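Lmo2470 protein (Listeria monocytogenes EGD-e, PDB 5HL3) is the calcium-binding leucine-rich repeat internalin InlP, which interacts with afadin and facilitates crossing of the basement membrane. Local coordinates at residues D161-F166 with N180-I185; G137-F142 with L151-M156; G228-Y233 with L242-N247. All coordinates share one frame; numbering follows the deposited sequence.

Overall arrangement
All three contacts are buried apolar packing inside the leucine-rich repeat array, and none has a hydrogen bond between its two segments. Contacts 2 and 3 are built alike. Each joins a strand of the long parallel sheet to the loop that precedes it, pairing an aromatic ring with a leucine and a selenomethionine with an aliphatic side chain. Contact 1 joins two loops on successive turns and uses only leucine and isoleucine methyl groups. It also holds E162 of a calcium site. Contacts 1 and 2 touch through E162 O and I139 N, probably hydrogen-bonded. Contact 3 lies farther along the array, its centre about 18 Å from that of contact 1, and away from the annotated calcium sites.

Contact 1 (D161-F166 with N180-I185); sequences DELPNF and NQLTTI. With CA (calcium ion), chain E.
Two flat groups of 161-166 flank the packing of L163 on L182 and I185: the E162 carboxylate and the F166 ring. The carboxylate grips a calcium ion with both oxygens, E162 OE1 at 2.5 Å and E162 OE2 at 2.6 Å. Four waters and L157 O complete the shell of seven oxygens. E162 OE1 also accepts a hydrogen bond from T159 N, which helps to fix the carboxylate. One face of the F166 ring carries P164 O, 3.7 Å above the plane and shifted toward the rim.

The contact itself is made by one methyl group. L163 has CG anti to the backbone N (chi1 175°), and its CD2 reaches the side chains of L182 and I185. L163 CD2 meets I185 CD1 at 3.7 Å, the two side chains crossing at a slant. It meets L182 CD2 at 4.0 Å, here nearly at a right angle. All three side chains are buried.

N180 ties the turns together. Its OD1 accepts from M156 N and I158 N, and its ND2 donates to M153 O and L177 O. This matches one rung of the asparagine ladder of leucine-rich repeats, beside their stacked aliphatic core.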
ATOM      1  N   ASP A 161     -12.011   7.747   4.275  1.00 13.57           N
ATOM      2  CA  ASP A 161     -13.467   7.763   4.157  1.00 14.30           C
ATOM      3  C   ASP A 161     -13.989   6.807   3.058  1.00 13.78           C
ATOM      4  O   ASP A 161     -15.180   6.560   2.968  1.00 14.43           O
ATOM      5  CB  ASP A 161     -13.968   9.193   3.875  1.00 15.52           C
ATOM      6  CG  ASP A 161     -13.418   9.756   2.555  1.00 16.47           C
ATOM      7  OD1 ASP A 161     -12.205   9.743   2.390  1.00 18.59           O
ATOM      8  OD2 ASP A 161     -14.175  10.194   1.654  1.00 19.41           O
ATOM      9  N   GLU A 162     -13.079   6.277   2.242  1.00 12.95           N
ATOM     10  CA  GLU A 162     -13.424   5.405   1.108  1.00 12.64           C
ATOM     11  C   GLU A 162     -13.159   3.934   1.387  1.00 12.40           C
ATOM     12  O   GLU A 162     -13.404   3.087   0.520  1.00 12.30           O
ATOM     13  CB  GLU A 162     -12.602   5.860  -0.126  1.00 12.55           C
ATOM     14  CG  GLU A 162     -12.991   7.251  -0.631  1.00 12.84           C
ATOM     15  CD  GLU A 162     -12.033   7.889  -1.628  1.00 12.82           C
ATOM     16  OE1 GLU A 162     -10.925   7.346  -1.841  1.00 12.57           O
ATOM     17  OE2 GLU A 162     -12.405   8.975  -2.155  1.00 13.33           O
ATOM     18  N   LEU A 163     -12.698   3.613   2.600  1.00 12.34           N
ATOM     19  CA  LEU A 163     -12.277   2.253   2.980  1.00 12.14           C
ATOM     20  C   LEU A 163     -13.121   1.713   4.134  1.00 12.30           C
ATOM     21  O   LEU A 163     -12.966   2.160   5.290  1.00 12.40           O
ATOM     22  CB  LEU A 163     -10.798   2.278   3.388  1.00 11.96           C
ATOM     23  CG  LEU A 163     -10.207   0.976   3.937  1.00 11.85           C
ATOM     24  CD1 LEU A 163     -10.278  -0.131   2.953  1.00 11.78           C
ATOM     25  CD2 LEU A 163      -8.789   1.226   4.381  1.00 11.77           C
ATOM     26  N   PRO A 164     -14.035   0.791   3.854  1.00 12.35           N
ATOM     27  CA  PRO A 164     -14.880   0.271   4.937  1.00 12.55           C
ATOM     28  C   PRO A 164     -14.205  -0.773   5.811  1.00 12.44           C
ATOM     29  O   PRO A 164     -13.181  -1.317   5.461  1.00 12.21           O
ATOM     30  CB  PRO A 164     -16.060  -0.348   4.196  1.00 12.67           C
ATOM     31  CG  PRO A 164     -15.548  -0.704   2.889  1.00 12.45           C
ATOM     32  CD  PRO A 164     -14.382   0.208   2.560  1.00 12.28           C
ATOM     33  N   ASN A 165     -14.798  -1.031   6.971  1.00 12.66           N
ATOM     34  CA  ASN A 165     -14.352  -2.076   7.863  1.00 12.64           C
ATOM     35  C   ASN A 165     -15.080  -3.335   7.405  1.00 12.70           C
ATOM     36  O   ASN A 165     -16.117  -3.727   7.928  1.00 12.96           O
ATOM     37  CB  ASN A 165     -14.677  -1.668   9.307  1.00 12.89           C
ATOM     38  CG  ASN A 165     -13.914  -2.485  10.313  1.00 12.86           C
ATOM     39  OD1 ASN A 165     -13.628  -3.646  10.097  1.00 12.78           O
ATOM     40  ND2 ASN A 165     -13.560  -1.870  11.420  1.00 12.97           N
ATOM     41  N   PHE A 166     -14.495  -3.969   6.388  1.00 12.47           N
ATOM     42  CA  PHE A 166     -15.193  -5.028   5.607  1.00 12.52           C
ATOM     43  C   PHE A 166     -15.927  -6.071   6.430  1.00 12.77           C
ATOM     44  O   PHE A 166     -15.317  -6.786   7.211  1.00 12.78           O
ATOM     45  CB  PHE A 166     -14.217  -5.762   4.693  1.00 12.27           C
ATOM     46  CG  PHE A 166     -13.487  -4.880   3.727  1.00 12.05           C
ATOM     47  CD1 PHE A 166     -14.127  -4.383   2.602  1.00 12.07           C
ATOM     48  CD2 PHE A 166     -12.141  -4.588   3.915  1.00 11.87           C
ATOM     49  CE1 PHE A 166     -13.453  -3.586   1.683  1.00 11.91           C
ATOM     50  CE2 PHE A 166     -11.464  -3.788   2.980  1.00 11.71           C
ATOM     51  CZ  PHE A 166     -12.124  -3.292   1.874  1.00 11.73           C
ATOM     52  N   ASN A 180      -1.391   5.192  -1.191  1.00 11.63           N
ATOM     53  CA  ASN A 180      -2.687   5.890  -1.153  1.00 11.73           C
ATOM     54  C   ASN A 180      -2.572   7.080  -0.220  1.00 11.90           C
ATOM     55  O   ASN A 180      -1.467   7.534   0.051  1.00 11.98           O
ATOM     56  CB  ASN A 180      -3.819   4.895  -0.827  1.00 11.62           C
ATOM     57  CG  ASN A 180      -4.200   4.047  -2.016  1.00 11.53           C
ATOM     58  OD1 ASN A 180      -4.614   4.586  -3.052  1.00 11.64           O
ATOM     59  ND2 ASN A 180      -4.051   2.742  -1.889  1.00 11.38           N
ATOM     60  N   GLN A 181      -3.711   7.620   0.213  1.00 12.37           N
ATOM     61  CA  GLN A 181      -3.738   8.814   1.073  1.00 13.08           C
ATOM     62  C   GLN A 181      -4.473   8.496   2.376  1.00 12.49           C
ATOM     63  O   GLN A 181      -5.185   9.338   2.921  1.00 12.65           O
ATOM     64  CB  GLN A 181      -4.392   9.992   0.320  1.00 14.74           C
ATOM     65  CG  GLN A 181      -3.565  10.388  -0.898  1.00 16.79           C
ATOM     66  CD  GLN A 181      -3.887  11.737  -1.569  1.00 20.17           C
ATOM     67  OE1 GLN A 181      -3.219  12.104  -2.556  1.00 24.36           O
ATOM     68  NE2 GLN A 181      -4.840  12.469  -1.055  1.00 22.31           N
ATOM     69  N   LEU A 182      -4.279   7.300   2.900  1.00 12.01           N
ATOM     70  CA  LEU A 182      -4.948   6.916   4.149  1.00 12.02           C
ATOM     71  C   LEU A 182      -4.318   7.648   5.320  1.00 12.14           C
ATOM     72  O   LEU A 182      -3.101   7.627   5.501  1.00 12.08           O
ATOM     73  CB  LEU A 182      -4.822   5.414   4.368  1.00 11.80           C
ATOM     74  CG  LEU A 182      -5.503   4.527   3.322  1.00 11.69           C
ATOM     75  CD1 LEU A 182      -5.072   3.091   3.524  1.00 11.52           C
ATOM     76  CD2 LEU A 182      -7.023   4.659   3.405  1.00 11.82           C
ATOM     77  N   THR A 183      -5.165   8.265   6.122  1.00 12.33           N
ATOM     78  CA  THR A 183      -4.753   8.943   7.360  1.00 12.48           C
ATOM     79  C   THR A 183      -5.036   8.072   8.581  1.00 12.44           C
ATOM     80  O   THR A 183      -4.349   8.195   9.606  1.00 12.74           O
ATOM     81  CB  THR A 183      -5.443  10.311   7.527  1.00 12.80           C
ATOM     82  OG1 THR A 183      -6.851  10.157   7.312  1.00 13.15           O
ATOM     83  CG2 THR A 183      -4.885  11.306   6.529  1.00 12.92           C
ATOM     84  N   THR A 184      -6.041   7.210   8.477  1.00 12.38           N
ATOM     85  CA  THR A 184      -6.352   6.191   9.471  1.00 12.35           C
ATOM     86  C   THR A 184      -6.599   4.871   8.745  1.00 12.14           C
ATOM     87  O   THR A 184      -6.925   4.839   7.541  1.00 12.07           O
ATOM     88  CB  THR A 184      -7.601   6.521  10.322  1.00 12.64           C
ATOM     89  OG1 THR A 184      -8.747   6.709   9.496  1.00 13.10           O
ATOM     90  CG2 THR A 184      -7.372   7.805  11.162  1.00 12.94           C
ATOM     91  N   ILE A 185      -6.474   3.779   9.484  1.00 12.08           N
ATOM     92  CA  ILE A 185      -6.807   2.438   8.985  1.00 11.95           C
ATOM     93  C   ILE A 185      -7.836   1.833   9.956  1.00 12.11           C
ATOM     94  O   ILE A 185      -7.721   2.019  11.177  1.00 12.25           O
ATOM     95  CB  ILE A 185      -5.510   1.584   8.871  1.00 11.77           C
ATOM     96  CG1 ILE A 185      -5.775   0.269   8.162  1.00 11.66           C
ATOM     97  CG2 ILE A 185      -4.835   1.337  10.184  1.00 11.84           C
ATOM     98  CD1 ILE A 185      -5.963   0.361   6.668  1.00 11.62           C
TER
HETATM   99 CA    CA E 404     -10.346   8.888  -3.686  1.00 12.28          CA
HETATM  100  O   HOH W   1      -9.872  10.570  -2.057  1.00 16.85           O
HETATM  101  O   HOH W   2     -10.814  10.727  -4.986  1.00 23.10           O
HETATM  102  O   HOH W   3     -12.303   8.085  -4.870  1.00 15.29           O
HETATM  103  O   HOH W   4      -9.512   7.899  -5.635  1.00 16.99           O

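Contact 2 (G137-F142 with L151-M156)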
ATOM      1  N   GLY A 137     -15.144   7.106  -6.466  1.00 13.30           N
ATOM      2  CA  GLY A 137     -15.986   6.777  -5.315  1.00 13.42           C
ATOM      3  C   GLY A 137     -15.255   5.985  -4.248  1.00 13.20           C
ATOM      4  O   GLY A 137     -14.086   6.222  -3.973  1.00 13.34           O
ATOM      5  N   SER A 138     -15.982   5.095  -3.590  1.00 13.29           N
ATOM      6  CA  SER A 138     -15.464   4.315  -2.454  1.00 13.11           C
ATOM      7  C   SER A 138     -15.340   2.845  -2.786  1.00 12.68           C
ATOM      8  O   SER A 138     -15.904   2.353  -3.763  1.00 12.76           O
ATOM      9  CB  SER A 138     -16.405   4.460  -1.253  1.00 13.53           C
ATOM     10  OG  SER A 138     -16.464   5.792  -0.807  1.00 14.21           O
ATOM     11  N   ILE A 139     -14.556   2.143  -1.994  1.00 12.32           N
ATOM     12  CA  ILE A 139     -14.513   0.690  -2.065  1.00 12.16           C
ATOM     13  C   ILE A 139     -15.795   0.209  -1.383  1.00 12.35           C
ATOM     14  O   ILE A 139     -16.045   0.574  -0.230  1.00 12.47           O
ATOM     15  CB  ILE A 139     -13.309   0.087  -1.286  1.00 11.98           C
ATOM     16  CG1 ILE A 139     -11.980   0.667  -1.802  1.00 12.00           C
ATOM     17  CG2 ILE A 139     -13.302  -1.460  -1.373  1.00 11.89           C
ATOM     18  CD1 ILE A 139     -10.793   0.305  -0.931  1.00 12.05           C
ATOM     19  N   PRO A 140     -16.622  -0.603  -2.069  1.00 12.42           N
ATOM     20  CA  PRO A 140     -17.856  -1.086  -1.412  1.00 12.65           C
ATOM     21  C   PRO A 140     -17.587  -2.042  -0.261  1.00 12.58           C
ATOM     22  O   PRO A 140     -16.552  -2.744  -0.245  1.00 12.35           O
ATOM     23  CB  PRO A 140     -18.601  -1.837  -2.531  1.00 12.71           C
ATOM     24  CG  PRO A 140     -17.669  -2.001  -3.619  1.00 12.49           C
ATOM     25  CD  PRO A 140     -16.490  -1.100  -3.454  1.00 12.33           C
ATOM     26  N   ASP A 141     -18.519  -2.085   0.707  1.00 12.83           N
ATOM     27  CA  ASP A 141     -18.490  -3.122   1.732  1.00 12.85           C
ATOM     28  C   ASP A 141     -19.144  -4.345   1.035  1.00 12.92           C
ATOM     29  O   ASP A 141     -20.333  -4.564   1.130  1.00 13.20           O
ATOM     30  CB  ASP A 141     -19.247  -2.668   2.975  1.00 13.14           C
ATOM     31  CG  ASP A 141     -19.124  -3.635   4.134  1.00 13.19           C
ATOM     32  OD1 ASP A 141     -18.253  -4.527   4.107  1.00 12.98           O
ATOM     33  OD2 ASP A 141     -19.941  -3.501   5.082  1.00 14.05           O
ATOM     34  N   PHE A 142     -18.311  -5.103   0.335  1.00 12.68           N
ATOM     35  CA  PHE A 142     -18.781  -6.159  -0.570  1.00 12.72           C
ATOM     36  C   PHE A 142     -19.787  -7.082   0.072  1.00 13.00           C
ATOM     37  O   PHE A 142     -19.555  -7.576   1.172  1.00 13.05           O
ATOM     38  CB  PHE A 142     -17.628  -7.037  -1.044  1.00 12.48           C
ATOM     39  CG  PHE A 142     -16.443  -6.271  -1.565  1.00 12.22           C
ATOM     40  CD1 PHE A 142     -16.468  -5.645  -2.819  1.00 12.17           C
ATOM     41  CD2 PHE A 142     -15.275  -6.191  -0.798  1.00 12.05           C
ATOM     42  CE1 PHE A 142     -15.361  -4.947  -3.255  1.00 11.98           C
ATOM     43  CE2 PHE A 142     -14.168  -5.529  -1.248  1.00 11.86           C
ATOM     44  CZ  PHE A 142     -14.218  -4.912  -2.469  1.00 11.82           C
ATOM     45  N   LEU A 151      -6.925  -8.616  -2.492  0.70 11.21           N
ATOM     46  CA  LEU A 151      -7.393  -7.337  -2.986  0.70 11.16           C
ATOM     47  C   LEU A 151      -6.186  -6.408  -3.164  0.70 11.08           C
ATOM     48  O   LEU A 151      -5.556  -6.017  -2.166  0.70 11.05           O
ATOM     49  CB  LEU A 151      -8.437  -6.781  -2.025  0.70 11.22           C
ATOM     50  CG  LEU A 151      -9.169  -5.529  -2.418  0.70 11.25           C
ATOM     51  CD1 LEU A 151      -9.844  -5.657  -3.775  0.70 11.29           C
ATOM     52  CD2 LEU A 151     -10.187  -5.190  -1.332  0.70 11.36           C
ATOM     53  N   TYR A 152      -5.849  -6.097  -4.420  1.00 11.07           N
ATOM     54  CA  TYR A 152      -4.693  -5.258  -4.774  1.00 11.03           C
ATOM     55  C   TYR A 152      -5.222  -3.916  -5.246  1.00 11.06           C
ATOM     56  O   TYR A 152      -5.763  -3.805  -6.372  1.00 11.11           O
ATOM     57  CB  TYR A 152      -3.859  -5.946  -5.831  1.00 11.06           C
ATOM     58  CG  TYR A 152      -3.223  -7.232  -5.339  1.00 11.19           C
ATOM     59  CD1 TYR A 152      -2.063  -7.216  -4.577  1.00 11.44           C
ATOM     60  CD2 TYR A 152      -3.781  -8.489  -5.656  1.00 11.52           C
ATOM     61  CE1 TYR A 152      -1.504  -8.403  -4.139  1.00 11.82           C
ATOM     62  CE2 TYR A 152      -3.200  -9.652  -5.217  1.00 11.86           C
ATOM     63  CZ  TYR A 152      -2.080  -9.607  -4.457  1.00 12.00           C
ATOM     64  OH  TYR A 152      -1.525 -10.823  -4.004  1.00 13.32           O
HETATM   65  N   MSE A 153      -5.031  -2.879  -4.415  0.70 11.06           N
HETATM   66  CA  MSE A 153      -5.601  -1.553  -4.643  0.70 11.51           C
HETATM   67  C   MSE A 153      -4.562  -0.492  -4.325  0.70 11.16           C
HETATM   68  O   MSE A 153      -4.845   0.481  -3.629  0.70 11.22           O
HETATM   69  CB  MSE A 153      -6.843  -1.377  -3.777  0.70 12.50           C
HETATM   70  CG  MSE A 153      -7.892  -2.481  -3.949  0.70 13.66           C
HETATM   71 SE   MSE A 153      -8.870  -2.407  -5.652  0.70 16.74          SE
HETATM   72  CE  MSE A 153     -10.100  -0.999  -5.094  0.70 16.42           C
ATOM     73  N   SER A 154      -3.358  -0.672  -4.829  1.00 11.15           N
ATOM     74  CA  SER A 154      -2.245   0.263  -4.586  1.00 11.21           C
ATOM     75  C   SER A 154      -2.312   1.442  -5.549  1.00 11.35           C
ATOM     76  O   SER A 154      -2.679   1.253  -6.716  1.00 11.39           O
ATOM     77  CB  SER A 154      -0.930  -0.481  -4.782  1.00 11.19           C
ATOM     78  OG  SER A 154       0.165   0.391  -4.624  1.00 11.27           O
ATOM     79  N   GLU A 155      -1.963   2.645  -5.087  1.00 11.45           N
ATOM     80  CA  GLU A 155      -1.881   3.839  -5.970  1.00 11.64           C
ATOM     81  C   GLU A 155      -3.196   4.099  -6.680  1.00 11.72           C
ATOM     82  O   GLU A 155      -3.283   4.088  -7.918  1.00 11.80           O
ATOM     83  CB  GLU A 155      -0.724   3.748  -6.974  1.00 12.02           C
ATOM     84  CG  GLU A 155      -0.397   5.126  -7.533  1.00 12.80           C
ATOM     85  CD  GLU A 155       0.711   5.138  -8.518  1.00 13.63           C
ATOM     86  OE1 GLU A 155       0.671   4.380  -9.502  1.00 13.91           O
ATOM     87  OE2 GLU A 155       1.626   5.971  -8.351  1.00 15.83           O
HETATM   88  N   MSE A 156      -4.208   4.418  -5.887  1.00 11.73           N
HETATM   89  CA  MSE A 156      -5.541   4.698  -6.407  1.00 11.84           C
HETATM   90  C   MSE A 156      -6.171   5.927  -5.811  1.00 12.02           C
HETATM   91  O   MSE A 156      -7.355   6.157  -6.009  1.00 12.14           O
HETATM   92  CB  MSE A 156      -6.494   3.502  -6.160  1.00 11.70           C
HETATM   93  CG  MSE A 156      -5.993   2.197  -6.805  1.00 11.60           C
HETATM   94 SE   MSE A 156      -7.344   0.785  -6.735  1.00 12.11          SE
HETATM   95  CE  MSE A 156      -8.459   1.431  -8.191  1.00 12.10           C
TER
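A turn of the leucine-rich repeat solenoid closes where I139 and F142, on the loop before strand 150-152, pack against M153 and L151 from that strand and its end. F142 and L151 approach from opposite directions. L151 CD2 sits at the ring edge, near its plane, 4.0 Å from F142 CE2. Over one face of the ring lies P140 O of the same loop, 3.6 Å above the plane and over its centre.

I139 and M153 meet tip to tip, with I139 CG1 4.1 Å from M153 CE. M153 is a selenomethionine bent at both chi2 (-72°) and chi3 (-80°), which folds its methyl group toward I139. L151 and M153 are each modelled in two conformers, so these distances hold for one of them.

L151 and M153 occupy the inward positions of the LxxLxL repeat pattern, with Y152 between them facing outward. In the parallel sheet, the backbone of L151 bonds to T174 and D176, and that of Y152 to I128 and M130. In the loop, D141 is the centre of an inverse gamma turn. D141 OD2 is hydrogen-bonded to N167 ND2, and N167 is a ligand of another calcium ion.

Contact 3 (G228-Y233 with L242-N247)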
ATOM      1  N   GLY A 228       6.935  10.208  16.808  1.00 13.39           N
ATOM      2  CA  GLY A 228       7.179  10.100  18.246  1.00 13.55           C
ATOM      3  C   GLY A 228       7.058   8.661  18.695  1.00 13.53           C
ATOM      4  O   GLY A 228       8.013   7.882  18.631  1.00 13.36           O
ATOM      5  N   THR A 229       5.884   8.302  19.190  1.00 13.98           N
ATOM      6  CA  THR A 229       5.607   6.913  19.577  1.00 14.33           C
ATOM      7  C   THR A 229       4.370   6.435  18.833  1.00 14.16           C
ATOM      8  O   THR A 229       3.574   7.249  18.351  1.00 14.72           O
ATOM      9  CB  THR A 229       5.366   6.765  21.070  1.00 15.04           C
ATOM     10  OG1 THR A 229       4.184   7.462  21.419  1.00 16.13           O
ATOM     11  CG2 THR A 229       6.524   7.290  21.857  1.00 15.40           C
HETATM   12  N   MSE A 230       4.247   5.127  18.685  1.00 13.95           N
HETATM   13  CA  MSE A 230       3.063   4.518  18.060  1.00 13.82           C
HETATM   14  C   MSE A 230       2.498   3.483  19.004  1.00 13.50           C
HETATM   15  O   MSE A 230       3.068   3.161  20.043  1.00 13.66           O
HETATM   16  CB  MSE A 230       3.376   3.921  16.689  1.00 14.05           C
HETATM   17  CG  MSE A 230       4.364   2.763  16.807  1.00 14.57           C
HETATM   18 SE   MSE A 230       4.645   1.887  15.090  1.00 15.83          SE
HETATM   19  CE  MSE A 230       2.848   1.164  14.906  1.00 15.56           C
ATOM     20  N   VAL A 231       1.369   2.926  18.614  1.00 13.05           N
ATOM     21  CA  VAL A 231       0.743   1.871  19.375  1.00 12.98           C
ATOM     22  C   VAL A 231       1.711   0.698  19.588  1.00 12.87           C
ATOM     23  O   VAL A 231       2.464   0.332  18.679  1.00 12.71           O
ATOM     24  CB  VAL A 231      -0.539   1.396  18.638  1.00 12.94           C
ATOM     25  CG1 VAL A 231      -0.259   0.811  17.277  1.00 12.76           C
ATOM     26  CG2 VAL A 231      -1.313   0.423  19.476  1.00 13.15           C
ATOM     27  N   ASN A 232       1.689   0.130  20.777  1.00 13.08           N
ATOM     28  CA  ASN A 232       2.559  -0.996  21.138  1.00 13.16           C
ATOM     29  C   ASN A 232       1.707  -2.255  21.085  1.00 13.18           C
ATOM     30  O   ASN A 232       1.076  -2.617  22.069  1.00 13.40           O
ATOM     31  CB  ASN A 232       3.199  -0.743  22.499  1.00 13.42           C
ATOM     32  CG  ASN A 232       4.396  -1.654  22.797  1.00 13.52           C
ATOM     33  OD1 ASN A 232       4.775  -2.486  21.993  1.00 13.41           O
ATOM     34  ND2 ASN A 232       4.979  -1.490  23.997  1.00 13.78           N
ATOM     35  N   TYR A 233       1.661  -2.880  19.908  1.00 12.98           N
ATOM     36  CA  TYR A 233       0.729  -3.971  19.627  1.00 12.99           C
ATOM     37  C   TYR A 233       0.704  -5.034  20.687  1.00 13.27           C
ATOM     38  O   TYR A 233       1.745  -5.557  21.096  1.00 13.38           O
ATOM     39  CB  TYR A 233       1.029  -4.626  18.277  1.00 12.78           C
ATOM     40  CG  TYR A 233       0.894  -3.715  17.100  1.00 12.53           C
ATOM     41  CD1 TYR A 233      -0.334  -3.207  16.729  1.00 12.46           C
ATOM     42  CD2 TYR A 233       1.999  -3.347  16.339  1.00 12.39           C
ATOM     43  CE1 TYR A 233      -0.460  -2.386  15.638  1.00 12.27           C
ATOM     44  CE2 TYR A 233       1.887  -2.510  15.253  1.00 12.21           C
ATOM     45  CZ  TYR A 233       0.659  -2.015  14.910  1.00 12.14           C
ATOM     46  OH  TYR A 233       0.533  -1.175  13.841  1.00 11.99           O
ATOM     47  N   LEU A 242       7.434  -6.171  10.701  1.00 12.34           N
ATOM     48  CA  LEU A 242       6.766  -4.873  10.823  1.00 12.11           C
ATOM     49  C   LEU A 242       7.737  -3.847  10.254  1.00 11.81           C
ATOM     50  O   LEU A 242       8.759  -3.521  10.882  1.00 11.71           O
ATOM     51  CB  LEU A 242       6.436  -4.561  12.283  1.00 12.18           C
ATOM     52  CG  LEU A 242       5.872  -3.177  12.614  1.00 12.02           C
ATOM     53  CD1 LEU A 242       4.584  -2.955  11.870  1.00 12.13           C
ATOM     54  CD2 LEU A 242       5.620  -3.038  14.102  1.00 12.24           C
ATOM     55  N   ASN A 243       7.415  -3.297   9.098  1.00 11.76           N
ATOM     56  CA  ASN A 243       8.318  -2.349   8.444  1.00 11.61           C
ATOM     57  C   ASN A 243       7.940  -0.941   8.859  1.00 11.44           C
ATOM     58  O   ASN A 243       6.862  -0.484   8.538  1.00 11.51           O
ATOM     59  CB  ASN A 243       8.272  -2.525   6.923  1.00 11.81           C
ATOM     60  CG  ASN A 243       9.403  -1.785   6.222  1.00 11.83           C
ATOM     61  OD1 ASN A 243       9.892  -0.748   6.706  1.00 11.67           O
ATOM     62  ND2 ASN A 243       9.824  -2.290   5.101  1.00 12.13           N
ATOM     63  N   LEU A 244       8.843  -0.280   9.597  1.00 11.29           N
ATOM     64  CA  LEU A 244       8.626   1.093  10.074  1.00 11.17           C
ATOM     65  C   LEU A 244       9.631   2.036   9.425  1.00 11.15           C
ATOM     66  O   LEU A 244       9.788   3.185   9.882  1.00 11.09           O
ATOM     67  CB  LEU A 244       8.749   1.157  11.606  1.00 11.13           C
ATOM     68  CG  LEU A 244       7.776   0.257  12.355  1.00 11.29           C
ATOM     69  CD1 LEU A 244       7.970   0.339  13.875  1.00 11.40           C
ATOM     70  CD2 LEU A 244       6.323   0.541  12.009  1.00 11.41           C
ATOM     71  N   ASP A 245      10.287   1.623   8.364  1.00 11.29           N
ATOM     72  CA  ASP A 245      11.338   2.454   7.757  1.00 11.41           C
ATOM     73  C   ASP A 245      10.763   3.784   7.292  1.00 11.48           C
ATOM     74  O   ASP A 245       9.619   3.889   6.869  1.00 11.55           O
ATOM     75  CB  ASP A 245      11.951   1.710   6.551  1.00 11.71           C
ATOM     76  CG  ASP A 245      13.393   2.032   6.297  1.00 11.95           C
ATOM     77  OD1 ASP A 245      14.126   2.223   7.260  1.00 11.86           O
ATOM     78  OD2 ASP A 245      13.811   1.935   5.120  1.00 12.47           O
ATOM     79  N   TYR A 246      11.563   4.839   7.373  1.00 11.56           N
ATOM     80  CA  TYR A 246      11.142   6.147   6.869  1.00 11.75           C
ATOM     81  C   TYR A 246       9.855   6.675   7.531  1.00 11.62           C
ATOM     82  O   TYR A 246       8.933   7.179   6.890  1.00 11.84           O
ATOM     83  CB  TYR A 246      11.109   6.191   5.332  1.00 12.17           C
ATOM     84  CG  TYR A 246      12.473   6.225   4.701  1.00 12.49           C
ATOM     85  CD1 TYR A 246      13.260   7.378   4.790  1.00 12.79           C
ATOM     86  CD2 TYR A 246      13.001   5.122   4.046  1.00 12.76           C
ATOM     87  CE1 TYR A 246      14.527   7.442   4.231  1.00 13.54           C
ATOM     88  CE2 TYR A 246      14.283   5.190   3.473  1.00 13.47           C
ATOM     89  CZ  TYR A 246      15.018   6.333   3.579  1.00 13.91           C
ATOM     90  OH  TYR A 246      16.286   6.397   3.007  1.00 15.59           O
ATOM     91  N   ASN A 247       9.847   6.605   8.851  1.00 11.36           N
ATOM     92  CA  ASN A 247       8.846   7.285   9.686  1.00 11.34           C
ATOM     93  C   ASN A 247       9.589   8.240  10.623  1.00 11.32           C
ATOM     94  O   ASN A 247      10.762   8.557  10.356  1.00 11.37           O
ATOM     95  CB  ASN A 247       7.929   6.270  10.385  1.00 11.24           C
ATOM     96  CG  ASN A 247       6.895   5.703   9.436  1.00 11.40           C
ATOM     97  OD1 ASN A 247       5.865   6.318   9.194  1.00 11.63           O
ATOM     98  ND2 ASN A 247       7.158   4.517   8.907  1.00 11.36           N
TER
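M230 has chi1 near +64°, with CG between the backbone N and the carbonyl carbon, and this brings its selenium to L244. Its chain stays straight at chi2 and bends only at chi3. Here the loop before strand 241-243 packs on that strand and the residue after it, within the core of the leucine-rich repeat solenoid. M230 SE touches both methyl groups of L244, at 3.8 Å from L244 CD2 and 3.9 Å from L244 CD1, and the two side chains cross at a slant.

Y233 and L242 make the second pair. L242 CD2 lies at the edge of the Y233 ring, in its plane, 3.9 Å from Y233 CE2. The buried tyrosine has a polar partner as well: Y233 OH is hydrogen-bonded to T207 OG1.

The chain turns at L244: N243 OD1 accepts from D245 N at 2.9 Å, an Asx turn.

The buried N247 amide also holds the turn. N247 OD1 accepts from L226 N, and N247 ND2 donates to L221 O as well as to L244 O. The bond from N247 ND2 to L244 O is 3.1 Å long and nearly straight (172°), yet the donor stands well above the carbonyl plane.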